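Local coordinates for protein spore germination lipase LipC (Metagenome, PDB 6NKD) that probably hydrolyses ester bonds of lipids, as a GDSL-family lipase with lysophospholipase activity and a likely role in spore germination, at residues Q27-K30 against R31-E35; V174-G177 against R178-E181; R193-E196 against A197-E200. All coordinates share one frame; numbering follows the deposited sequence.

All three contacts are local, each within one unbroken stretch, and they follow one another along the chain: contact 1 in helix 25-37, contact 2 at the turn between helices 171-175 and 179-182, contact 3 in helix 192-204. Helix 192-204 connects them. Its contact 3 lies about 12 Å from contact 1 and about 11 Å from contact 2, centre to centre, and touches both, whereas contacts 1 and 2 are about 23 Å apart and do not meet. Arg-28 and Lys-32 form salt bridges with Glu-196; Phe-175 packs on Met-198. Helix 25-37 touches strands 41-47 and 74-77 of the parallel sheet of the SGNH-hydrolase fold, while contacts 2 and 3 lie near the probable catalytic His-189.

Contact 1 (Q27-K30 against R31-E35); sequences QRYK and RKMEE. With SO4 (sulfate ion), chain D.
Tyr-29 and Met-33, a selenomethionine, meet one turn apart on helix 25-37, a helix of the SGNH-hydrolase fold, where residues spaced by four bring their side chains together. The backbone evidence is regular bonding from N-H of residue i+4 to C=O of residue i: Met-33 N donates to Tyr-29 O at 2.9 Å and Glu-34 N to Lys-30 O at 3.0 Å.

The apolar contact is a CH-pi interaction. Methyl CE of Met-33 stands over one face of the Tyr-29 ring, 3.8 Å from its centroid and 24° off the normal, displaced toward the rim so that Tyr-29 CE2 is its nearest ring atom. The turn at chi3 (-53°) of Met-33 swings CE onto that face. Val-74 of strand 74-77 touches both side chains, which places this pair on the sheet-facing side of the helix.

The charged contacts gather around Lys-30. Its NZ forms a salt bridge with Glu-34 OE2 at 2.6 Å, approaching from above the carboxylate plane, 41° out of it. Val-41 binds both ends of the bridge, its O accepting from Lys-30 NZ and its N donating to Glu-34 OE2.

A sulfate ion, probably from the crystallisation liquor, sits beside this bridge. Lys-30 NZ reaches its O1 only weakly, at 3.3 Å. Gln-68 NE2 of the second subunit also binds the ion, and Glu-67 of that subunit forms a salt bridge with Arg-31 NH2. The guanidinium of Arg-31 presents its edge to the sulfate: NH2 donates to O4 at 2.9 Å, while the bond from NE to O2 is weak at 3.4 Å.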
ATOM      1  N   GLN A  27      14.392 -12.682   0.800  1.00 55.50           N
ATOM      2  CA  GLN A  27      13.815 -13.939   0.342  1.00 57.76           C
ATOM      3  C   GLN A  27      14.562 -14.535  -0.840  1.00 57.74           C
ATOM      4  O   GLN A  27      14.505 -15.754  -1.039  1.00 59.46           O
ATOM      5  CB  GLN A  27      12.336 -13.756  -0.021  1.00 59.44           C
ATOM      6  CG  GLN A  27      11.988 -12.399  -0.595  1.00 60.34           C
ATOM      7  CD  GLN A  27      11.583 -11.400   0.470  1.00 60.62           C
ATOM      8  OE1 GLN A  27      11.877 -10.208   0.363  1.00 59.91           O
ATOM      9  NE2 GLN A  27      10.901 -11.879   1.503  1.00 60.83           N
ATOM     10  N   ARG A  28      15.255 -13.712  -1.628  1.00 56.57           N
ATOM     11  CA  ARG A  28      16.196 -14.258  -2.600  1.00 56.91           C
ATOM     12  C   ARG A  28      17.390 -14.887  -1.897  1.00 58.14           C
ATOM     13  O   ARG A  28      17.935 -15.895  -2.362  1.00 58.96           O
ATOM     14  CB  ARG A  28      16.650 -13.165  -3.567  1.00 55.66           C
ATOM     15  CG  ARG A  28      15.525 -12.563  -4.389  1.00 55.07           C
ATOM     16  CD  ARG A  28      15.968 -11.291  -5.094  1.00 53.73           C
ATOM     17  NE  ARG A  28      14.832 -10.548  -5.630  1.00 53.26           N
ATOM     18  CZ  ARG A  28      14.418 -10.619  -6.890  1.00 54.24           C
ATOM     19  NH1 ARG A  28      13.371  -9.906  -7.289  1.00 53.60           N
ATOM     20  NH2 ARG A  28      15.053 -11.397  -7.755  1.00 55.98           N
ATOM     21  N   TYR A  29      17.810 -14.307  -0.769  1.00 58.66           N
ATOM     22  CA  TYR A  29      18.869 -14.909   0.031  1.00 60.48           C
ATOM     23  C   TYR A  29      18.382 -16.166   0.738  1.00 64.15           C
ATOM     24  O   TYR A  29      19.167 -17.094   0.963  1.00 67.16           O
ATOM     25  CB  TYR A  29      19.401 -13.885   1.039  1.00 58.78           C
ATOM     26  CG  TYR A  29      20.476 -14.390   1.979  1.00 60.45           C
ATOM     27  CD1 TYR A  29      21.530 -15.168   1.516  1.00 61.14           C
ATOM     28  CD2 TYR A  29      20.451 -14.060   3.329  1.00 61.92           C
ATOM     29  CE1 TYR A  29      22.517 -15.619   2.377  1.00 62.77           C
ATOM     30  CE2 TYR A  29      21.434 -14.503   4.194  1.00 63.80           C
ATOM     31  CZ  TYR A  29      22.464 -15.282   3.714  1.00 64.67           C
ATOM     32  OH  TYR A  29      23.444 -15.724   4.575  1.00 67.37           O
ATOM     33  N   LYS A  30      17.095 -16.218   1.087  1.00 63.56           N
ATOM     34  CA  LYS A  30      16.544 -17.422   1.700  1.00 66.43           C
ATOM     35  C   LYS A  30      16.530 -18.585   0.715  1.00 68.92           C
ATOM     36  O   LYS A  30      16.850 -19.721   1.083  1.00 70.89           O
ATOM     37  CB  LYS A  30      15.138 -17.140   2.229  1.00 66.25           C
ATOM     38  CG  LYS A  30      14.241 -18.367   2.338  1.00 68.51           C
ATOM     39  CD  LYS A  30      12.888 -18.001   2.928  1.00 68.44           C
ATOM     40  CE  LYS A  30      11.790 -18.924   2.425  1.00 68.58           C
ATOM     41  NZ  LYS A  30      12.079 -20.353   2.716  1.00 71.60           N
ATOM     42  N   ARG A  31      16.174 -18.319  -0.544  1.00 68.72           N
ATOM     43  CA  ARG A  31      16.139 -19.385  -1.540  1.00 70.70           C
ATOM     44  C   ARG A  31      17.536 -19.921  -1.825  1.00 69.17           C
ATOM     45  O   ARG A  31      17.725 -21.135  -1.966  1.00 71.10           O
ATOM     46  CB  ARG A  31      15.480 -18.881  -2.824  1.00 73.02           C
ATOM     47  CG  ARG A  31      15.547 -19.861  -3.982  1.00 78.15           C
ATOM     48  CD  ARG A  31      14.620 -19.446  -5.112  1.00 82.45           C
ATOM     49  NE  ARG A  31      13.219 -19.495  -4.706  1.00 87.31           N
ATOM     50  CZ  ARG A  31      12.196 -19.279  -5.526  1.00 88.65           C
ATOM     51  NH1 ARG A  31      12.415 -19.000  -6.804  1.00 88.09           N
ATOM     52  NH2 ARG A  31      10.952 -19.344  -5.070  1.00 89.23           N
ATOM     53  N   LYS A  32      18.529 -19.033  -1.911  1.00 66.12           N
ATOM     54  CA  LYS A  32      19.896 -19.480  -2.148  1.00 65.71           C
ATOM     55  C   LYS A  32      20.470 -20.190  -0.929  1.00 65.10           C
ATOM     56  O   LYS A  32      21.297 -21.097  -1.074  1.00 64.89           O
ATOM     57  CB  LYS A  32      20.776 -18.293  -2.538  1.00 64.67           C
ATOM     58  CG  LYS A  32      20.283 -17.554  -3.765  1.00 64.30           C
ATOM     59  CD  LYS A  32      21.202 -16.410  -4.137  1.00 63.80           C
ATOM     60  CE  LYS A  32      20.608 -15.606  -5.276  1.00 62.94           C
ATOM     61  NZ  LYS A  32      21.583 -15.416  -6.379  1.00 64.73           N
HETATM   62  N   MSE A  33      20.044 -19.797   0.266  1.00 64.12           N
HETATM   63  CA  MSE A  33      20.463 -20.458   1.495  1.00 64.61           C
HETATM   64  C   MSE A  33      19.990 -21.906   1.500  1.00 68.31           C
HETATM   65  O   MSE A  33      20.736 -22.810   1.875  1.00 69.61           O
HETATM   66  CB  MSE A  33      19.919 -19.717   2.716  1.00 61.57           C
HETATM   67  CG  MSE A  33      20.443 -20.223   4.046  1.00 61.50           C
HETATM   68 SE   MSE A  33      19.533 -19.373   5.543  0.45 60.39          SE
HETATM   69  CE  MSE A  33      19.815 -17.509   5.052  1.00 57.25           C
ATOM     70  N   GLU A  34      18.738 -22.113   1.079  1.00 70.60           N
ATOM     71  CA  GLU A  34      18.212 -23.468   0.950  1.00 75.05           C
ATOM     72  C   GLU A  34      18.984 -24.259  -0.098  1.00 77.45           C
ATOM     73  O   GLU A  34      19.256 -25.451   0.085  1.00 80.04           O
ATOM     74  CB  GLU A  34      16.728 -23.428   0.587  1.00 76.39           C
ATOM     75  CG  GLU A  34      15.833 -22.766   1.619  1.00 78.26           C
ATOM     76  CD  GLU A  34      14.377 -22.749   1.195  1.00 81.79           C
ATOM     77  OE1 GLU A  34      14.099 -23.045   0.014  1.00 83.98           O
ATOM     78  OE2 GLU A  34      13.510 -22.445   2.042  1.00 83.14           O
ATOM     79  N   GLU A  35      19.345 -23.607  -1.205  1.00 77.18           N
ATOM     80  CA  GLU A  35      20.031 -24.301  -2.289  1.00 79.68           C
ATOM     81  C   GLU A  35      21.456 -24.677  -1.899  1.00 80.66           C
ATOM     82  O   GLU A  35      21.942 -25.752  -2.269  1.00 82.63           O
ATOM     83  CB  GLU A  35      20.019 -23.426  -3.542  1.00 80.79           C
ATOM     84  CG  GLU A  35      20.639 -24.059  -4.774  1.00 86.64           C
ATOM     85  CD  GLU A  35      20.388 -23.241  -6.028  1.00 90.50           C
ATOM     86  OE1 GLU A  35      20.033 -23.838  -7.069  1.00 93.39           O
ATOM     87  OE2 GLU A  35      20.533 -22.001  -5.970  1.00 89.08           O
TER
HETATM   88  S   SO4 D 302      11.329 -20.626  -1.546  1.00143.19           S
HETATM   89  O1  SO4 D 302      10.713 -20.825  -0.237  1.00143.29           O
HETATM   90  O2  SO4 D 302      11.881 -19.277  -1.619  1.00143.64           O
HETATM   91  O3  SO4 D 302      12.401 -21.598  -1.735  1.00143.05           O
HETATM   92  O4  SO4 D 302      10.326 -20.799  -2.592  1.00143.30           O

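Contact 2 (V174-G177 against R178-E181)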
ATOM      1  N   VAL A 174      28.893  -3.681  -4.433  1.00 49.00           N
ATOM      2  CA  VAL A 174      27.873  -4.241  -5.314  1.00 47.72           C
ATOM      3  C   VAL A 174      27.253  -3.147  -6.172  1.00 47.64           C
ATOM      4  O   VAL A 174      27.049  -3.322  -7.380  1.00 48.35           O
ATOM      5  CB  VAL A 174      26.806  -4.986  -4.488  1.00 46.55           C
ATOM      6  CG1 VAL A 174      25.587  -5.297  -5.340  1.00 44.77           C
ATOM      7  CG2 VAL A 174      27.381  -6.264  -3.903  1.00 47.24           C
ATOM      8  N   PHE A 175      26.962  -1.995  -5.568  1.00 46.86           N
ATOM      9  CA  PHE A 175      26.224  -0.937  -6.242  1.00 46.77           C
ATOM     10  C   PHE A 175      27.108   0.059  -6.980  1.00 48.96           C
ATOM     11  O   PHE A 175      26.597   0.789  -7.838  1.00 49.72           O
ATOM     12  CB  PHE A 175      25.359  -0.177  -5.232  1.00 47.06           C
ATOM     13  CG  PHE A 175      24.066  -0.865  -4.903  1.00 47.31           C
ATOM     14  CD1 PHE A 175      22.864  -0.369  -5.379  1.00 46.84           C
ATOM     15  CD2 PHE A 175      24.052  -2.010  -4.123  1.00 48.62           C
ATOM     16  CE1 PHE A 175      21.672  -0.996  -5.079  1.00 47.48           C
ATOM     17  CE2 PHE A 175      22.863  -2.643  -3.820  1.00 47.94           C
ATOM     18  CZ  PHE A 175      21.671  -2.136  -4.299  1.00 47.96           C
ATOM     19  N   LYS A 176      28.404   0.120  -6.677  1.00 50.68           N
ATOM     20  CA  LYS A 176      29.254   1.149  -7.265  1.00 53.04           C
ATOM     21  C   LYS A 176      29.399   0.920  -8.765  1.00 54.45           C
ATOM     22  O   LYS A 176      29.823  -0.155  -9.201  1.00 55.66           O
ATOM     23  CB  LYS A 176      30.624   1.170  -6.593  1.00 55.37           C
ATOM     24  CG  LYS A 176      31.459   2.388  -6.981  1.00 57.89           C
ATOM     25  CD  LYS A 176      32.757   2.461  -6.198  1.00 62.20           C
ATOM     26  CE  LYS A 176      33.479   3.777  -6.451  1.00 66.43           C
ATOM     27  NZ  LYS A 176      34.762   3.864  -5.697  1.00 71.06           N
ATOM     28  N   GLY A 177      29.045   1.937  -9.552  1.00 54.40           N
ATOM     29  CA  GLY A 177      29.118   1.861 -10.992  1.00 56.27           C
ATOM     30  C   GLY A 177      27.857   1.380 -11.674  1.00 56.89           C
ATOM     31  O   GLY A 177      27.736   1.539 -12.896  1.00 57.95           O
ATOM     32  N   ARG A 178      26.913   0.803 -10.930  1.00 55.72           N
ATOM     33  CA  ARG A 178      25.680   0.266 -11.493  1.00 56.08           C
ATOM     34  C   ARG A 178      24.449   0.863 -10.816  1.00 53.85           C
ATOM     35  O   ARG A 178      23.409   0.209 -10.714  1.00 53.76           O
ATOM     36  CB  ARG A 178      25.665  -1.258 -11.391  1.00 57.54           C
ATOM     37  CG  ARG A 178      26.876  -1.922 -12.025  1.00 61.25           C
ATOM     38  CD  ARG A 178      26.903  -3.417 -11.762  1.00 64.46           C
ATOM     39  NE  ARG A 178      28.136  -4.026 -12.250  1.00 69.11           N
ATOM     40  CZ  ARG A 178      28.289  -4.524 -13.472  1.00 73.45           C
ATOM     41  NH1 ARG A 178      27.282  -4.489 -14.334  1.00 76.61           N
ATOM     42  NH2 ARG A 178      29.447  -5.059 -13.833  1.00 73.57           N
ATOM     43  N   GLU A 179      24.556   2.111 -10.355  1.00 51.33           N
ATOM     44  CA  GLU A 179      23.438   2.762  -9.683  1.00 49.46           C
ATOM     45  C   GLU A 179      22.268   3.020 -10.621  1.00 48.06           C
ATOM     46  O   GLU A 179      21.142   3.211 -10.151  1.00 47.34           O
ATOM     47  CB  GLU A 179      23.891   4.081  -9.050  1.00 51.48           C
ATOM     48  CG  GLU A 179      24.989   3.943  -8.005  1.00 51.76           C
ATOM     49  CD  GLU A 179      26.383   3.904  -8.608  1.00 53.26           C
ATOM     50  OE1 GLU A 179      26.508   4.042  -9.844  1.00 53.16           O
ATOM     51  OE2 GLU A 179      27.357   3.738  -7.842  1.00 54.04           O
ATOM     52  N   LYS A 180      22.506   3.031 -11.934  1.00 48.55           N
ATOM     53  CA  LYS A 180      21.422   3.274 -12.878  1.00 48.86           C
ATOM     54  C   LYS A 180      20.465   2.091 -12.943  1.00 47.85           C
ATOM     55  O   LYS A 180      19.245   2.277 -13.027  1.00 47.81           O
ATOM     56  CB  LYS A 180      21.993   3.577 -14.261  1.00 49.83           C
ATOM     57  CG  LYS A 180      20.948   3.937 -15.303  1.00 42.22           C
ATOM     58  CD  LYS A 180      21.599   4.202 -16.650  1.00 52.94           C
ATOM     59  CE  LYS A 180      20.589   4.699 -17.669  1.00 54.91           C
ATOM     60  NZ  LYS A 180      19.528   3.690 -17.929  1.00 55.02           N
ATOM     61  N   GLU A 181      20.993   0.866 -12.901  1.00 47.14           N
ATOM     62  CA  GLU A 181      20.169  -0.328 -13.026  1.00 47.21           C
ATOM     63  C   GLU A 181      19.868  -1.009 -11.698  1.00 45.50           C
ATOM     64  O   GLU A 181      18.910  -1.785 -11.625  1.00 44.39           O
ATOM     65  CB  GLU A 181      20.835  -1.344 -13.963  1.00 49.50           C
ATOM     66  CG  GLU A 181      22.353  -1.279 -13.997  1.00 53.24           C
ATOM     67  CD  GLU A 181      22.868  -0.260 -14.998  1.00 58.30           C
ATOM     68  OE1 GLU A 181      23.970   0.285 -14.777  1.00 61.22           O
ATOM     69  OE2 GLU A 181      22.168  -0.001 -16.001  1.00 59.52           O
TER
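Glu-179 folds its carboxylate back over the backbone of Gly-177. Two torsions account for this: chi1 sets CG beside the residue's own backbone N, and a bend at chi2 (85°) then brings the carboxylate back over the preceding residues instead of letting the chain run straight. The outcome is a hydrogen bond from Gly-177 N to Glu-179 OE2 of 3.0 Å, bent to an N-H...O angle of 149°. The amide comes in from above the carboxylate plane and not within it. On the same side chain, CG lies 3.5 Å from Phe-175 O, so the aliphatic part of Glu-179 also rests on the turn.

That turn is a type II beta turn from Phe-175 to Arg-178, leading out of helix 171-175 and into a short, weakly bonded helix at about 179-182 of the SGNH-hydrolase fold. Its closing bond runs from Arg-178 N to Phe-175 O, 3.1 Å long. Gly-177 takes the third position with phi at 91°; at this positive phi a beta carbon would collide with the carbonyl O of Lys-176, which accounts for the glycine. An alanine in place of Glu-179 would probably leave Gly-177 N without its carboxylate acceptor and the turn less firmly tied to the residues that follow.

Arg-178 behaves differently. It contributes to the turn through its backbone N, while its side chain runs out extended from CG to NE. Phe-175 faces the protein interior: its ring stacks with that of Tyr-137 and packs against Leu-183 and Pro-190. Pro-141 touches the side chain of Glu-179.

Contact 3 (R193-E196 against A197-E200); sequences RGYE and AMSE. With SO4 (sulfate ion), chain C.
Chi1 of Ser-199 (60°) puts OG between its own backbone N and carbonyl carbon, where it turns back along the helix to donate to Glu-196 O at 2.6 Å. The same oxygen accepts Glu-200 N at 3.1 Å, and both donors arrive from one face of the carbonyl plane. Two bonds therefore grip Glu-196 O, and the hydroxyl of the buried serine is satisfied within the helix.

Glu-196 has CG anti to its N (chi1 180°) and bends at chi2, whereas Glu-200 is extended beyond CG. The two side chains cross at about a right angle, and OE2 of Glu-196 comes within 3.6 Å of OE2 of Glu-200. The like charges are probably eased by helix 25-37: Lys-32 pairs with OE2 of Glu-196, the oxygen close to Glu-200, and Arg-28 with OE1.

On another side of the helix, Tyr-195 and Met-198, a selenomethionine, lie side by side and point the same way. Met-198 SE is 5.0 Å from the centroid of the Tyr-195 ring and 51° off its normal, an oblique Met-aromatic contact with CD1 as the nearest ring atom at 4.1 Å. Phe-25 packs against both side chains, and Tyr-195 OH donates to Val-16 O, which anchors the far end of the ring.

At the start of the segment, Arg-193 N donates to O3 of a sulfate ion, probably from the crystallisation liquor, at 3.0 Å, and Ser-192 N binds the ion as well. Anion binding by backbone amides is characteristic of a helix N-terminus; here helix 192-204 follows the probable catalytic Asp-186 and His-189 of the SGNH-hydrolase fold, with Tyr-195 about 5 Å from His-189 between side chains.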
ATOM      1  N   ARG A 193      16.862  -5.879  -9.645  1.00 45.81           N
ATOM      2  CA  ARG A 193      18.247  -6.183  -9.992  1.00 48.05           C
ATOM      3  C   ARG A 193      19.171  -5.925  -8.808  1.00 46.39           C
ATOM      4  O   ARG A 193      20.043  -6.745  -8.495  1.00 45.18           O
ATOM      5  CB  ARG A 193      18.687  -5.354 -11.197  1.00 51.59           C
ATOM      6  CG  ARG A 193      18.061  -5.756 -12.517  1.00 56.54           C
ATOM      7  CD  ARG A 193      18.656  -4.937 -13.648  1.00 61.72           C
ATOM      8  NE  ARG A 193      18.183  -5.377 -14.956  1.00 67.52           N
ATOM      9  CZ  ARG A 193      17.126  -4.865 -15.575  1.00 72.77           C
ATOM     10  NH1 ARG A 193      16.431  -3.892 -15.002  1.00 75.21           N
ATOM     11  NH2 ARG A 193      16.765  -5.323 -16.765  1.00 75.26           N
ATOM     12  N   GLY A 194      18.993  -4.785  -8.137  1.00 45.34           N
ATOM     13  CA  GLY A 194      19.840  -4.467  -6.999  1.00 45.34           C
ATOM     14  C   GLY A 194      19.644  -5.425  -5.839  1.00 44.74           C
ATOM     15  O   GLY A 194      20.608  -5.832  -5.188  1.00 43.31           O
ATOM     16  N   TYR A 195      18.392  -5.794  -5.564  1.00 45.34           N
ATOM     17  CA  TYR A 195      18.136  -6.771  -4.512  1.00 47.54           C
ATOM     18  C   TYR A 195      18.686  -8.140  -4.887  1.00 50.85           C
ATOM     19  O   TYR A 195      19.190  -8.871  -4.026  1.00 52.62           O
ATOM     20  CB  TYR A 195      16.640  -6.857  -4.220  1.00 46.28           C
ATOM     21  CG  TYR A 195      16.121  -5.723  -3.368  1.00 45.49           C
ATOM     22  CD1 TYR A 195      16.594  -5.528  -2.078  1.00 44.52           C
ATOM     23  CD2 TYR A 195      15.146  -4.859  -3.846  1.00 45.75           C
ATOM     24  CE1 TYR A 195      16.121  -4.496  -1.291  1.00 44.50           C
ATOM     25  CE2 TYR A 195      14.665  -3.824  -3.067  1.00 45.46           C
ATOM     26  CZ  TYR A 195      15.156  -3.648  -1.791  1.00 45.00           C
ATOM     27  OH  TYR A 195      14.679  -2.620  -1.010  1.00 45.74           O
ATOM     28  N   GLU A 196      18.599  -8.505  -6.167  1.00 50.60           N
ATOM     29  CA  GLU A 196      19.169  -9.774  -6.600  1.00 51.75           C
ATOM     30  C   GLU A 196      20.680  -9.780  -6.415  1.00 51.64           C
ATOM     31  O   GLU A 196      21.250 -10.763  -5.929  1.00 51.88           O
ATOM     32  CB  GLU A 196      18.798 -10.052  -8.056  1.00 53.17           C
ATOM     33  CG  GLU A 196      19.355 -11.358  -8.595  1.00 55.81           C
ATOM     34  CD  GLU A 196      18.913 -12.560  -7.785  1.00 60.20           C
ATOM     35  OE1 GLU A 196      17.709 -12.659  -7.464  1.00 61.46           O
ATOM     36  OE2 GLU A 196      19.772 -13.406  -7.459  1.00 62.27           O
ATOM     37  N   ALA A 197      21.342  -8.680  -6.781  1.00 51.28           N
ATOM     38  CA  ALA A 197      22.786  -8.596  -6.605  1.00 52.03           C
ATOM     39  C   ALA A 197      23.174  -8.598  -5.132  1.00 51.67           C
ATOM     40  O   ALA A 197      24.230  -9.130  -4.773  1.00 52.55           O
ATOM     41  CB  ALA A 197      23.326  -7.345  -7.299  1.00 51.98           C
HETATM   42  N   MSE A 198      22.343  -8.019  -4.270  1.00 51.04           N
HETATM   43  CA  MSE A 198      22.612  -8.023  -2.835  1.00 51.68           C
HETATM   44  C   MSE A 198      22.558  -9.441  -2.283  1.00 55.06           C
HETATM   45  O   MSE A 198      23.410  -9.835  -1.486  1.00 57.90           O
HETATM   46  CB  MSE A 198      21.618  -7.132  -2.089  1.00 49.44           C
HETATM   47  CG  MSE A 198      21.932  -5.647  -2.160  1.00 47.83           C
HETATM   48 SE   MSE A 198      20.498  -4.537  -1.432  0.54 45.93          SE
HETATM   49  CE  MSE A 198      20.551  -5.113   0.426  1.00 44.87           C
ATOM     50  N   SER A 199      21.553 -10.208  -2.716  1.00 54.32           N
ATOM     51  CA  SER A 199      21.442 -11.588  -2.262  1.00 57.03           C
ATOM     52  C   SER A 199      22.604 -12.440  -2.759  1.00 60.02           C
ATOM     53  O   SER A 199      23.029 -13.368  -2.062  1.00 62.46           O
ATOM     54  CB  SER A 199      20.106 -12.187  -2.706  1.00 56.62           C
ATOM     55  OG  SER A 199      19.978 -12.182  -4.118  1.00 56.29           O
ATOM     56  N   GLU A 200      23.131 -12.141  -3.949  1.00 60.99           N
ATOM     57  CA  GLU A 200      24.305 -12.859  -4.436  1.00 64.13           C
ATOM     58  C   GLU A 200      25.517 -12.586  -3.555  1.00 62.69           C
ATOM     59  O   GLU A 200      26.329 -13.484  -3.301  1.00 63.97           O
ATOM     60  CB  GLU A 200      24.604 -12.468  -5.883  1.00 68.06           C
ATOM     61  CG  GLU A 200      23.493 -12.780  -6.867  1.00 74.35           C
ATOM     62  CD  GLU A 200      23.688 -12.087  -8.203  1.00 81.52           C
ATOM     63  OE1 GLU A 200      24.839 -11.710  -8.516  1.00 85.48           O
ATOM     64  OE2 GLU A 200      22.693 -11.912  -8.936  1.00 83.61           O
TER
HETATM   65  S   SO4 C 301      13.801  -3.793 -11.801  1.00104.77           S
HETATM   66  O1  SO4 C 301      14.019  -2.619 -12.644  1.00104.89           O
HETATM   67  O2  SO4 C 301      13.185  -3.380 -10.544  1.00104.83           O
HETATM   68  O3  SO4 C 301      15.081  -4.442 -11.528  1.00104.53           O
HETATM   69  O4  SO4 C 301      12.913  -4.729 -12.485  1.00104.71           O